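Local coordinates for protein ATP:cob(I)alamin adenosyltransferase, putative (Burkholderia thailandensis, PDB 2ZHZ) that probably transfers the adenosyl group of ATP to reduced cobalamin, making adenosylcobalamin and triphosphate, and works as a homotrimer of helix bundles, at residues A90-W95 / S156-V161; D56-A61 / A163-R168; G74-P79 / E142-A147; S24-R27 / R32-A35. All blocks are in the same frame, centred on the assembly; numbering follows the deposited sequence.

Interaction 1: A90-W95 / S156-V161; sequences ARLDGW and SDLLFV
Leu158 of helix 147-169 pushes its forked end into the notch between Leu92 and Trp95 of helix 86-101, an apolar helix-helix contact inside the helix bundle of this adenosyltransferase subunit. Its CD2 methyl does most of the touching. It lies 3.8 Å from Trp95 CE3, approaching the indole at a slant, and 4.1 Å from Leu92 CD2. The other methyl turns to the base of the tryptophan, where Leu158 CD1 is 4.0 Å from Trp95 CB. CG, held opposite the backbone N (chi1 179°), directs the fork at the facing helix, and the side chain crosses Leu92 at about a right angle. On that helix, Leu92 and Trp95 are almost one turn apart and both have CG beside the backbone N. Leu92 CD2 lies at the edge of the indole, in its plane, and the two residues line the notch together. Arg91 lies against one face of the same ring, its CG 3.5 Å above the plane, so the indole is braced at a face and an edge by its own helix. Further out, Trp95 packs on Ala61, Ala64 and Ile65 of helix 56-77, and Arg91 NH2 pairs with Asp68 OD1 there. One residue before Leu158, at the subunit boundary, Asp157 OD1 forms a salt bridge with Arg11 NH1 of the second subunit.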
loop_
_atom_site.group_PDB
_atom_site.type_symbol
_atom_site.label_atom_id
_atom_site.label_comp_id
_atom_site.label_asym_id
_atom_site.label_seq_id
_atom_site.Cartn_x
_atom_site.Cartn_y
_atom_site.Cartn_z
ATOM N N ALA B 90 10.406 -18.952 -14.907
ATOM C CA ALA B 90 10.612 -20.359 -14.593
ATOM C C ALA B 90 10.904 -20.527 -13.110
ATOM O O ALA B 90 10.416 -21.465 -12.478
ATOM C CB ALA B 90 11.767 -20.922 -15.420
ATOM N N ARG B 91 11.695 -19.614 -12.556
ATOM C CA ARG B 91 12.035 -19.698 -11.146
ATOM C C ARG B 91 10.804 -19.521 -10.259
ATOM O O ARG B 91 10.667 -20.202 -9.241
ATOM C CB ARG B 91 13.100 -18.667 -10.781
ATOM C CG ARG B 91 13.601 -18.841 -9.366
ATOM C CD ARG B 91 14.923 -18.146 -9.143
ATOM N NE ARG B 91 14.828 -16.701 -9.299
ATOM C CZ ARG B 91 15.786 -15.859 -8.935
ATOM N NH1 ARG B 91 16.905 -16.330 -8.398
ATOM N NH2 ARG B 91 15.625 -14.550 -9.095
ATOM N N LEU B 92 9.914 -18.608 -10.639
ATOM C CA LEU B 92 8.695 -18.394 -9.866
ATOM C C LEU B 92 7.833 -19.647 -9.961
ATOM O O LEU B 92 7.299 -20.119 -8.957
ATOM C CB LEU B 92 7.909 -17.194 -10.400
ATOM C CG LEU B 92 8.488 -15.787 -10.239
ATOM C CD1 LEU B 92 7.451 -14.787 -10.716
ATOM C CD2 LEU B 92 8.852 -15.509 -8.786
ATOM N N ASP B 93 7.699 -20.185 -11.171
ATOM C CA ASP B 93 6.905 -21.393 -11.379
ATOM C C ASP B 93 7.481 -22.546 -10.565
ATOM O O ASP B 93 6.747 -23.411 -10.091
ATOM C CB ASP B 93 6.883 -21.791 -12.859
ATOM C CG ASP B 93 5.987 -20.900 -13.694
ATOM O OD1 ASP B 93 5.177 -20.154 -13.111
ATOM O OD2 ASP B 93 6.087 -20.960 -14.938
ATOM N N GLY B 94 8.801 -22.551 -10.414
ATOM C CA GLY B 94 9.462 -23.598 -9.655
ATOM C C GLY B 94 9.162 -23.483 -8.174
ATOM O O GLY B 94 8.871 -24.480 -7.515
ATOM N N TRP B 95 9.244 -22.266 -7.643
ATOM C CA TRP B 95 8.952 -22.051 -6.235
ATOM C C TRP B 95 7.496 -22.406 -5.964
ATOM O O TRP B 95 7.167 -22.951 -4.913
ATOM C CB TRP B 95 9.223 -20.596 -5.839
ATOM C CG TRP B 95 10.678 -20.279 -5.663
ATOM C CD1 TRP B 95 11.629 -21.082 -5.098
ATOM C CD2 TRP B 95 11.335 -19.046 -5.981
ATOM N NE1 TRP B 95 12.833 -20.426 -5.041
ATOM C CE2 TRP B 95 12.683 -19.173 -5.575
ATOM C CE3 TRP B 95 10.916 -17.844 -6.564
ATOM C CZ2 TRP B 95 13.618 -18.143 -5.736
ATOM C CZ3 TRP B 95 11.844 -16.818 -6.724
ATOM C CH2 TRP B 95 13.181 -16.976 -6.311
ATOM N N SER B 156 1.962 -12.980 -7.348
ATOM C CA SER B 156 0.853 -12.877 -6.399
ATOM C C SER B 156 0.417 -14.281 -5.993
ATOM O O SER B 156 0.032 -14.517 -4.849
ATOM C CB SER B 156 -0.328 -12.085 -6.988
ATOM O OG SER B 156 -0.949 -12.751 -8.068
ATOM N N ASP B 157 0.495 -15.215 -6.935
ATOM C CA ASP B 157 0.138 -16.607 -6.670
ATOM C C ASP B 157 1.130 -17.148 -5.635
ATOM O O ASP B 157 0.730 -17.742 -4.633
ATOM C CB ASP B 157 0.222 -17.413 -7.974
ATOM C CG ASP B 157 -0.324 -18.833 -7.846
ATOM O OD1 ASP B 157 -0.292 -19.555 -8.864
ATOM O OD2 ASP B 157 -0.782 -19.234 -6.752
ATOM N N LEU B 158 2.423 -16.922 -5.868
ATOM C CA LEU B 158 3.456 -17.398 -4.948
ATOM C C LEU B 158 3.344 -16.753 -3.566
ATOM O O LEU B 158 3.616 -17.393 -2.549
ATOM C CB LEU B 158 4.854 -17.132 -5.526
ATOM C CG LEU B 158 6.027 -17.569 -4.642
ATOM C CD1 LEU B 158 5.902 -19.059 -4.327
ATOM C CD2 LEU B 158 7.346 -17.284 -5.355
ATOM N N LEU B 159 2.953 -15.483 -3.523
ATOM C CA LEU B 159 2.804 -14.802 -2.244
ATOM C C LEU B 159 1.648 -15.431 -1.460
ATOM O O LEU B 159 1.702 -15.547 -0.232
ATOM C CB LEU B 159 2.589 -13.300 -2.473
ATOM C CG LEU B 159 3.892 -12.594 -2.881
ATOM C CD1 LEU B 159 3.608 -11.187 -3.382
ATOM C CD2 LEU B 159 4.846 -12.567 -1.679
ATOM N N PHE B 160 0.606 -15.846 -2.175
ATOM C CA PHE B 160 -0.535 -16.506 -1.548
ATOM C C PHE B 160 -0.031 -17.828 -0.961
ATOM O O PHE B 160 -0.312 -18.169 0.186
ATOM C CB PHE B 160 -1.610 -16.798 -2.596
ATOM C CG PHE B 160 -2.797 -17.553 -2.062
ATOM C CD1 PHE B 160 -3.831 -16.889 -1.409
ATOM C CD2 PHE B 160 -2.889 -18.935 -2.230
ATOM C CE1 PHE B 160 -4.946 -17.586 -0.931
ATOM C CE2 PHE B 160 -3.993 -19.644 -1.759
ATOM C CZ PHE B 160 -5.027 -18.968 -1.108
ATOM N N VAL B 161 0.725 -18.566 -1.766
ATOM C CA VAL B 161 1.267 -19.853 -1.341
ATOM C C VAL B 161 2.218 -19.709 -0.161
ATOM O O VAL B 161 2.170 -20.499 0.780
ATOM C CB VAL B 161 1.992 -20.551 -2.509
ATOM C CG1 VAL B 161 2.630 -21.857 -2.033
ATOM C CG2 VAL B 161 0.999 -20.833 -3.620
#

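Interaction 2: D56-A61 / A163-R168; sequences DDVRAA and ARVLNR
Val165 and Leu166, neighbours on helix 147-169, meet the two methyls of Val58 in the first turn of helix 56-77. Before them in the chain, Ala163 rests on Ala121 and His122 of helix 116-141, while Arg164 takes its NE to a salt bridge with Asp174 OD2. Val165 then makes the first contact: its CG1 lies 4.0 Å from Val58 CG2. The two valines run past one another in opposite senses, so they meet flank to flank. Leu166 comes next and works with its end: its CB is not aimed at Val58, but the tip of the side chain is carried nearer. CG stands beside the backbone N (chi1 -70°) and the chain extends beyond it, bringing CD2 to 4.3 Å from Val58 CG1. Val58 thus shares out its branches, CG1 opposite its own backbone N (chi1 174°) for the leucine and CG2 for the valine. The amide of Asn167 is hydrogen-bonded to Gly113 O, Ala115 N and Asp174 OD1. The contact is small, about 103 Å², wholly apolar and without hydrogen bonds, and the nearest backbones, at Val58 and Leu166, keep their CA atoms 8.5 Å apart. This is apolar helix-helix packing within the helix bundle of the subunit, joining the start of helix 56-77 to helix 147-169.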
loop_
_atom_site.group_PDB
_atom_site.type_symbol
_atom_site.label_atom_id
_atom_site.label_comp_id
_atom_site.label_asym_id
_atom_site.label_seq_id
_atom_site.Cartn_x
_atom_site.Cartn_y
_atom_site.Cartn_z
ATOM N N ASP B 56 14.517 -20.200 6.497
ATOM C CA ASP B 56 15.633 -19.833 5.631
ATOM C C ASP B 56 15.325 -19.875 4.139
ATOM O O ASP B 56 15.725 -18.980 3.395
ATOM C CB ASP B 56 16.841 -20.725 5.929
ATOM C CG ASP B 56 17.492 -20.393 7.256
ATOM O OD1 ASP B 56 18.319 -21.196 7.734
ATOM O OD2 ASP B 56 17.180 -19.322 7.818
ATOM N N ASP B 57 14.618 -20.909 3.699
ATOM C CA ASP B 57 14.286 -21.039 2.286
ATOM C C ASP B 57 13.326 -19.941 1.827
ATOM O O ASP B 57 13.480 -19.394 0.737
ATOM C CB ASP B 57 13.689 -22.424 2.006
ATOM C CG ASP B 57 12.417 -22.685 2.788
ATOM O OD1 ASP B 57 12.415 -22.477 4.016
ATOM O OD2 ASP B 57 11.420 -23.111 2.173
ATOM N N VAL B 58 12.339 -19.622 2.658
ATOM C CA VAL B 58 11.380 -18.576 2.315
ATOM C C VAL B 58 12.097 -17.231 2.210
ATOM O O VAL B 58 11.808 -16.437 1.314
ATOM C CB VAL B 58 10.251 -18.478 3.371
ATOM C CG1 VAL B 58 9.353 -17.274 3.070
ATOM C CG2 VAL B 58 9.424 -19.757 3.357
ATOM N N ARG B 59 13.033 -16.981 3.124
ATOM C CA ARG B 59 13.797 -15.739 3.116
ATOM C C ARG B 59 14.631 -15.658 1.843
ATOM O O ARG B 59 14.729 -14.603 1.214
ATOM C CB ARG B 59 14.719 -15.667 4.338
ATOM C CG ARG B 59 15.664 -14.466 4.342
ATOM C CD ARG B 59 16.457 -14.382 5.642
ATOM N NE ARG B 59 15.573 -14.236 6.796
ATOM C CZ ARG B 59 14.867 -13.140 7.062
ATOM N NH1 ARG B 59 14.949 -12.085 6.258
ATOM N NH2 ARG B 59 14.067 -13.107 8.117
ATOM N N ALA B 60 15.226 -16.784 1.465
ATOM C CA ALA B 60 16.053 -16.838 0.269
ATOM C C ALA B 60 15.250 -16.500 -0.980
ATOM O O ALA B 60 15.710 -15.743 -1.833
ATOM C CB ALA B 60 16.684 -18.222 0.132
ATOM N N ALA B 61 14.048 -17.056 -1.087
ATOM C CA ALA B 61 13.204 -16.800 -2.247
ATOM C C ALA B 61 12.751 -15.341 -2.291
ATOM O O ALA B 61 12.843 -14.692 -3.335
ATOM C CB ALA B 61 11.996 -17.725 -2.228
ATOM N N ALA B 163 2.143 -17.432 2.045
ATOM C CA ALA B 163 1.376 -17.061 3.231
ATOM C C ALA B 163 0.936 -18.350 3.939
ATOM O O ALA B 163 0.999 -18.448 5.163
ATOM C CB ALA B 163 0.154 -16.222 2.841
ATOM N N ARG B 164 0.499 -19.341 3.163
ATOM C CA ARG B 164 0.075 -20.620 3.736
ATOM C C ARG B 164 1.280 -21.310 4.368
ATOM O O ARG B 164 1.179 -21.895 5.447
ATOM C CB ARG B 164 -0.531 -21.529 2.661
ATOM C CG ARG B 164 -1.814 -21.005 2.023
ATOM C CD ARG B 164 -2.426 -22.051 1.102
ATOM N NE ARG B 164 -2.806 -23.253 1.846
ATOM C CZ ARG B 164 -2.922 -24.469 1.315
ATOM N NH1 ARG B 164 -2.690 -24.665 0.025
ATOM N NH2 ARG B 164 -3.261 -25.496 2.084
ATOM N N VAL B 165 2.421 -21.240 3.687
ATOM C CA VAL B 165 3.653 -21.836 4.191
ATOM C C VAL B 165 4.016 -21.212 5.532
ATOM O O VAL B 165 4.421 -21.914 6.463
ATOM C CB VAL B 165 4.828 -21.611 3.212
ATOM C CG1 VAL B 165 6.145 -22.002 3.872
ATOM C CG2 VAL B 165 4.609 -22.421 1.948
ATOM N N LEU B 166 3.864 -19.894 5.632
ATOM C CA LEU B 166 4.189 -19.180 6.864
ATOM C C LEU B 166 3.244 -19.479 8.024
ATOM O O LEU B 166 3.661 -19.461 9.184
ATOM C CB LEU B 166 4.252 -17.668 6.603
ATOM C CG LEU B 166 5.465 -17.247 5.759
ATOM C CD1 LEU B 166 5.439 -15.741 5.496
ATOM C CD2 LEU B 166 6.747 -17.632 6.490
ATOM N N ASN B 167 1.974 -19.737 7.730
ATOM C CA ASN B 167 1.044 -20.065 8.803
ATOM C C ASN B 167 1.430 -21.425 9.387
ATOM O O ASN B 167 1.379 -21.629 10.601
ATOM C CB ASN B 167 -0.403 -20.093 8.295
ATOM C CG ASN B 167 -1.084 -18.734 8.408
ATOM O OD1 ASN B 167 -0.885 -18.015 9.388
ATOM N ND2 ASN B 167 -1.904 -18.389 7.419
ATOM N N ARG B 168 1.832 -22.345 8.516
ATOM C CA ARG B 168 2.244 -23.685 8.937
ATOM C C ARG B 168 3.508 -23.585 9.789
ATOM O O ARG B 168 3.613 -24.197 10.854
ATOM C CB ARG B 168 2.545 -24.556 7.715
ATOM C CG ARG B 168 1.469 -24.542 6.648
ATOM C CD ARG B 168 0.340 -25.507 6.950
ATOM N NE ARG B 168 0.775 -26.896 6.845
ATOM C CZ ARG B 168 -0.049 -27.940 6.851
ATOM N NH1 ARG B 168 -1.360 -27.752 6.957
ATOM N NH2 ARG B 168 0.436 -29.171 6.748
#

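Interaction 3: G74-P79 / E142-A147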
loop_
_atom_site.group_PDB
_atom_site.type_symbol
_atom_site.label_atom_id
_atom_site.label_comp_id
_atom_site.label_asym_id
_atom_site.label_seq_id
_atom_site.Cartn_x
_atom_site.Cartn_y
_atom_site.Cartn_z
ATOM N N GLY B 74 13.465 -1.520 -13.363
ATOM C CA GLY B 74 14.467 -0.962 -14.253
ATOM C C GLY B 74 14.028 -1.106 -15.696
ATOM O O GLY B 74 14.284 -0.231 -16.525
ATOM N N GLU B 75 13.364 -2.217 -16.003
ATOM C CA GLU B 75 12.880 -2.455 -17.355
ATOM C C GLU B 75 11.775 -1.457 -17.690
ATOM O O GLU B 75 11.659 -1.000 -18.830
ATOM C CB GLU B 75 12.338 -3.881 -17.500
ATOM C CG GLU B 75 11.849 -4.194 -18.907
ATOM C CD GLU B 75 11.437 -5.643 -19.090
ATOM O OE1 GLU B 75 12.057 -6.521 -18.456
ATOM O OE2 GLU B 75 10.507 -5.907 -19.881
ATOM N N LEU B 76 10.958 -1.124 -16.696
ATOM C CA LEU B 76 9.881 -0.167 -16.908
ATOM C C LEU B 76 10.451 1.243 -17.049
ATOM O O LEU B 76 9.825 2.109 -17.658
ATOM C CB LEU B 76 8.889 -0.213 -15.743
ATOM C CG LEU B 76 8.133 -1.531 -15.553
ATOM C CD1 LEU B 76 7.242 -1.450 -14.319
ATOM C CD2 LEU B 76 7.308 -1.829 -16.793
ATOM N N CYS B 77 11.636 1.459 -16.482
ATOM C CA CYS B 77 12.313 2.761 -16.527
ATOM C C CYS B 77 13.016 3.023 -17.854
ATOM O O CYS B 77 13.183 4.175 -18.264
ATOM C CB CYS B 77 13.351 2.863 -15.409
ATOM S SG CYS B 77 12.678 2.988 -13.746
ATOM N N ILE B 78 13.446 1.954 -18.512
ATOM C CA ILE B 78 14.136 2.079 -19.786
ATOM C C ILE B 78 13.302 1.437 -20.886
ATOM O O ILE B 78 13.421 0.242 -21.151
ATOM C CB ILE B 78 15.512 1.399 -19.730
ATOM C CG1 ILE B 78 16.335 2.010 -18.595
ATOM C CG2 ILE B 78 16.225 1.559 -21.066
ATOM C CD1 ILE B 78 17.689 1.358 -18.392
ATOM N N PRO B 79 12.437 2.228 -21.537
ATOM C CA PRO B 79 11.577 1.732 -22.614
ATOM C C PRO B 79 12.355 0.901 -23.633
ATOM O O PRO B 79 13.426 1.307 -24.090
ATOM C CB PRO B 79 11.015 3.014 -23.218
ATOM C CG PRO B 79 10.915 3.918 -22.027
ATOM C CD PRO B 79 12.234 3.674 -21.328
ATOM N N GLU B 142 1.145 1.709 -24.239
ATOM C CA GLU B 142 2.523 1.715 -24.712
ATOM C C GLU B 142 3.011 0.293 -24.959
ATOM O O GLU B 142 2.765 -0.602 -24.150
ATOM C CB GLU B 142 3.437 2.376 -23.680
ATOM C CG GLU B 142 3.119 3.828 -23.378
ATOM C CD GLU B 142 4.150 4.456 -22.461
ATOM O OE1 GLU B 142 5.352 4.376 -22.790
ATOM O OE2 GLU B 142 3.764 5.030 -21.420
ATOM N N PRO B 143 3.711 0.065 -26.083
ATOM C CA PRO B 143 4.218 -1.278 -26.384
ATOM C C PRO B 143 5.134 -1.734 -25.252
ATOM O O PRO B 143 6.108 -1.062 -24.918
ATOM C CB PRO B 143 4.959 -1.082 -27.707
ATOM C CG PRO B 143 5.408 0.352 -27.635
ATOM C CD PRO B 143 4.185 1.041 -27.079
ATOM N N LEU B 144 4.812 -2.880 -24.666
ATOM C CA LEU B 144 5.584 -3.400 -23.548
ATOM C C LEU B 144 5.764 -4.904 -23.703
ATOM O O LEU B 144 4.940 -5.569 -24.328
ATOM C CB LEU B 144 4.826 -3.097 -22.249
ATOM C CG LEU B 144 5.514 -3.183 -20.889
ATOM C CD1 LEU B 144 6.544 -2.071 -20.766
ATOM C CD2 LEU B 144 4.464 -3.049 -19.791
ATOM N N ASN B 145 6.848 -5.443 -23.153
ATOM C CA ASN B 145 7.069 -6.881 -23.224
ATOM C C ASN B 145 6.028 -7.511 -22.307
ATOM O O ASN B 145 5.542 -6.863 -21.380
ATOM C CB ASN B 145 8.474 -7.255 -22.741
ATOM C CG ASN B 145 9.568 -6.701 -23.633
ATOM O OD1 ASN B 145 9.499 -6.814 -24.857
ATOM N ND2 ASN B 145 10.589 -6.109 -23.025
ATOM N N ALA B 146 5.683 -8.766 -22.562
ATOM C CA ALA B 146 4.690 -9.452 -21.749
ATOM C C ALA B 146 5.277 -10.005 -20.448
ATOM O O ALA B 146 4.551 -10.236 -19.483
ATOM C CB ALA B 146 4.054 -10.581 -22.558
ATOM N N ALA B 147 6.592 -10.201 -20.423
ATOM C CA ALA B 147 7.267 -10.751 -19.251
ATOM C C ALA B 147 6.923 -10.087 -17.909
ATOM O O ALA B 147 6.603 -10.778 -16.940
ATOM C CB ALA B 147 8.776 -10.738 -19.470
HETATM O O HOH W 1 8.921 -4.117 -20.957
#
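Glu75 and Asn145 join the end of helix 56-77 to the loop that links helices 116-141 and 147-169 of the bundle, and a leucine pair packs beside them. The glutamate is stretched out, with CG opposite its backbone N (chi1 -179°), and reaches across with its carboxylate. Asn145 ND2 donates to Glu75 OE2 over 3.2 Å in a nearly straight bond, with an N-H...O angle of 176°. The two flat groups are steeply turned against each other, their planes 69° apart. Glu75 OE2 lies in the plane of the amide, whereas Asn145 ND2 approaches the carboxylate from well above its plane. The other oxygen, Glu75 OE1, accepts from the backbone N atoms of Ala83 and Ile84, so the glutamate ties both the 142-147 loop and the 83-84 segment to its helix. Held by several donors, the carboxylate would probably be stabilised in its charged form. Leu76, the next residue, leaves the helix on a different side, and its end meets Leu144 at a slant, Leu76 CD2 lying 4.1 Å from Leu144 CD1. Both leucines also press on Leu138 of helix 116-141, which places the pair on the bundle's own packing surface. Between the polar partners a water completes a second link, donating to Glu75 OE2 at 2.6 Å and accepting from Asn145 N at 3.3 Å.

Interaction 4: S24-R27 / R32-A35. With ATP (adenosine-5'-triphosphate), chain G.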
loop_
_atom_site.group_PDB
_atom_site.type_symbol
_atom_site.label_atom_id
_atom_site.label_comp_id
_atom_site.label_asym_id
_atom_site.label_seq_id
_atom_site.Cartn_x
_atom_site.Cartn_y
_atom_site.Cartn_z
ATOM N N SER B 24 14.346 10.467 -21.817
ATOM C CA SER B 24 13.082 11.164 -22.028
ATOM C C SER B 24 12.460 11.619 -20.711
ATOM O O SER B 24 12.777 11.086 -19.648
ATOM C CB SER B 24 12.093 10.262 -22.775
ATOM O OG SER B 24 11.784 9.107 -22.014
ATOM N N ARG B 25 11.591 12.623 -20.787
ATOM C CA ARG B 25 10.913 13.144 -19.606
ATOM C C ARG B 25 9.420 12.905 -19.695
ATOM O O ARG B 25 8.833 12.971 -20.775
ATOM C CB ARG B 25 11.143 14.642 -19.445
ATOM C CG ARG B 25 12.534 15.020 -19.006
ATOM C CD ARG B 25 12.544 16.435 -18.450
ATOM N NE ARG B 25 12.054 16.495 -17.074
ATOM C CZ ARG B 25 12.665 15.921 -16.041
ATOM N NH1 ARG B 25 13.789 15.238 -16.228
ATOM N NH2 ARG B 25 12.162 16.042 -14.821
ATOM N N VAL B 26 8.810 12.639 -18.547
ATOM C CA VAL B 26 7.377 12.399 -18.482
ATOM C C VAL B 26 6.839 13.013 -17.202
ATOM O O VAL B 26 7.594 13.247 -16.258
ATOM C CB VAL B 26 7.059 10.891 -18.484
ATOM C CG1 VAL B 26 7.538 10.262 -19.786
ATOM C CG2 VAL B 26 7.727 10.215 -17.292
ATOM N N ARG B 27 5.540 13.295 -17.175
ATOM C CA ARG B 27 4.928 13.868 -15.987
ATOM C C ARG B 27 4.835 12.730 -14.979
ATOM O O ARG B 27 4.688 11.571 -15.363
ATOM C CB ARG B 27 3.542 14.430 -16.316
ATOM C CG ARG B 27 3.087 15.514 -15.354
ATOM C CD ARG B 27 1.934 16.317 -15.931
ATOM N NE ARG B 27 0.703 15.542 -15.994
ATOM C CZ ARG B 27 -0.396 15.942 -16.621
ATOM N NH1 ARG B 27 -0.412 17.111 -17.250
ATOM N NH2 ARG B 27 -1.484 15.183 -16.609
ATOM N N ARG B 32 3.376 5.008 -16.951
ATOM C CA ARG B 32 4.635 4.294 -16.768
ATOM C C ARG B 32 5.231 4.569 -15.385
ATOM O O ARG B 32 5.764 3.669 -14.736
ATOM C CB ARG B 32 5.636 4.695 -17.861
ATOM C CG ARG B 32 6.951 3.926 -17.823
ATOM C CD ARG B 32 7.832 4.264 -19.024
ATOM N NE ARG B 32 7.292 3.730 -20.275
ATOM C CZ ARG B 32 7.451 2.476 -20.694
ATOM N NH1 ARG B 32 8.141 1.605 -19.966
ATOM N NH2 ARG B 32 6.919 2.090 -21.848
ATOM N N ILE B 33 5.134 5.816 -14.933
ATOM C CA ILE B 33 5.666 6.184 -13.628
ATOM C C ILE B 33 4.829 5.536 -12.527
ATOM O O ILE B 33 5.352 5.156 -11.483
ATOM C CB ILE B 33 5.680 7.725 -13.448
ATOM C CG1 ILE B 33 6.561 8.356 -14.534
ATOM C CG2 ILE B 33 6.213 8.094 -12.074
ATOM C CD1 ILE B 33 7.982 7.804 -14.575
ATOM N N ALA B 34 3.530 5.409 -12.769
ATOM C CA ALA B 34 2.638 4.780 -11.804
ATOM C C ALA B 34 2.990 3.299 -11.643
ATOM O O ALA B 34 3.019 2.779 -10.526
ATOM C CB ALA B 34 1.187 4.925 -12.256
ATOM N N ALA B 35 3.250 2.616 -12.756
ATOM C CA ALA B 35 3.597 1.198 -12.691
ATOM C C ALA B 35 4.929 1.025 -11.959
ATOM O O ALA B 35 5.066 0.152 -11.103
ATOM C CB ALA B 35 3.678 0.610 -14.100
HETATM P PG ATP G . 14.381 15.093 -7.605
HETATM O O1G ATP G . 13.374 16.214 -7.730
HETATM O O2G ATP G . 15.810 15.551 -7.585
HETATM O O3G ATP G . 14.156 14.246 -6.368
HETATM P PB ATP G . 12.865 13.352 -9.445
HETATM O O1B ATP G . 11.704 13.636 -8.544
HETATM O O2B ATP G . 12.661 13.665 -10.913
HETATM O O3B ATP G . 14.229 14.124 -8.927
HETATM P PA ATP G . 13.661 10.967 -7.968
HETATM O O1A ATP G . 12.595 11.180 -6.946
HETATM O O2A ATP G . 15.113 11.257 -7.619
HETATM O O3A ATP G . 13.290 11.776 -9.350
HETATM O "O5'" ATP G . 13.523 9.432 -8.418
HETATM C "C5'" ATP G . 14.355 8.886 -9.424
HETATM C "C4'" ATP G . 13.589 7.867 -10.279
HETATM O "O4'" ATP G . 12.350 7.436 -9.668
HETATM C "C3'" ATP G . 13.259 8.422 -11.659
HETATM O "O3'" ATP G . 14.004 7.727 -12.672
HETATM C "C2'" ATP G . 11.753 8.279 -11.828
HETATM O "O2'" ATP G . 11.444 7.469 -12.976
HETATM C "C1'" ATP G . 11.226 7.655 -10.539
HETATM N N9 ATP G . 10.200 8.530 -9.859
HETATM C C8 ATP G . 10.322 9.855 -9.578
HETATM N N7 ATP G . 9.219 10.343 -8.961
HETATM C C5 ATP G . 8.351 9.329 -8.828
HETATM C C6 ATP G . 6.974 9.146 -8.259
HETATM N N6 ATP G . 6.304 10.192 -7.698
HETATM N N1 ATP G . 6.407 7.888 -8.324
HETATM C C2 ATP G . 7.059 6.825 -8.882
HETATM N N3 ATP G . 8.314 6.924 -9.417
HETATM C C4 ATP G . 8.998 8.124 -9.423
#
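Ile33, in the first turns of helix 31-50, is wedged between Val26 of strand 25-27 and the bound ATP, and its branches divide the work. From CB, which directs the side chain at the strand, the first branch is CG1. Set beside the backbone N (chi1 -60°), it lies 3.5 Å from Val26 CG2 and 3.8 Å from Arg27 O. The methyl CG2 goes the other way, opposite the backbone N, and lies over the face of the six-membered ring of the adenine, 3.5 Å from ATP C2 and almost straight above it. At the tip, CD1 bends back to both neighbours: it is 3.6 Å from Val26 CG2 and 3.8 Å from ATP O2'. Val26 meets the isoleucine with a single methyl, CG2, which sits between its own backbone N and carbonyl carbon, while its backbone pairs with Thr18 in the short hairpin. The backbone of Ile33 takes part as well, its carbonyl O lying 3.5 Å from ATP C2. Gly13 N, Thr18 OG1 and Lys28 NZ of this chain are hydrogen-bonded to the nucleotide, as are Arg133 NH1 and Glu132 OE1 of the third subunit from across the interface. ATP held in this way between two subunits, with Ile33 as part of the pocket, is the arrangement of the nucleotide site of PduO-type adenosyltransferases.

In the fold
Interactions 1 and 2 are buried, purely apolar helix-helix contacts that share helix 147-169, and they touch where Trp95 packs on Ala61. Interaction 3 shares helix 56-77 with interaction 2 but lies about 30 Å away from it between centres, toward the other end of that helix, where a partly buried loop adds a carboxylate-amide bond and a water to the leucine packing. Interaction 4, also partly buried, is local in sequence and apolar within the protein, yet it faces ATP. Arg32 couples interactions 3 and 4: NH2 forms a salt bridge with Glu142 OE1 and NH1 probably hydrogen-bonds to Leu76 O, tying the nucleotide-binding end to the bundle.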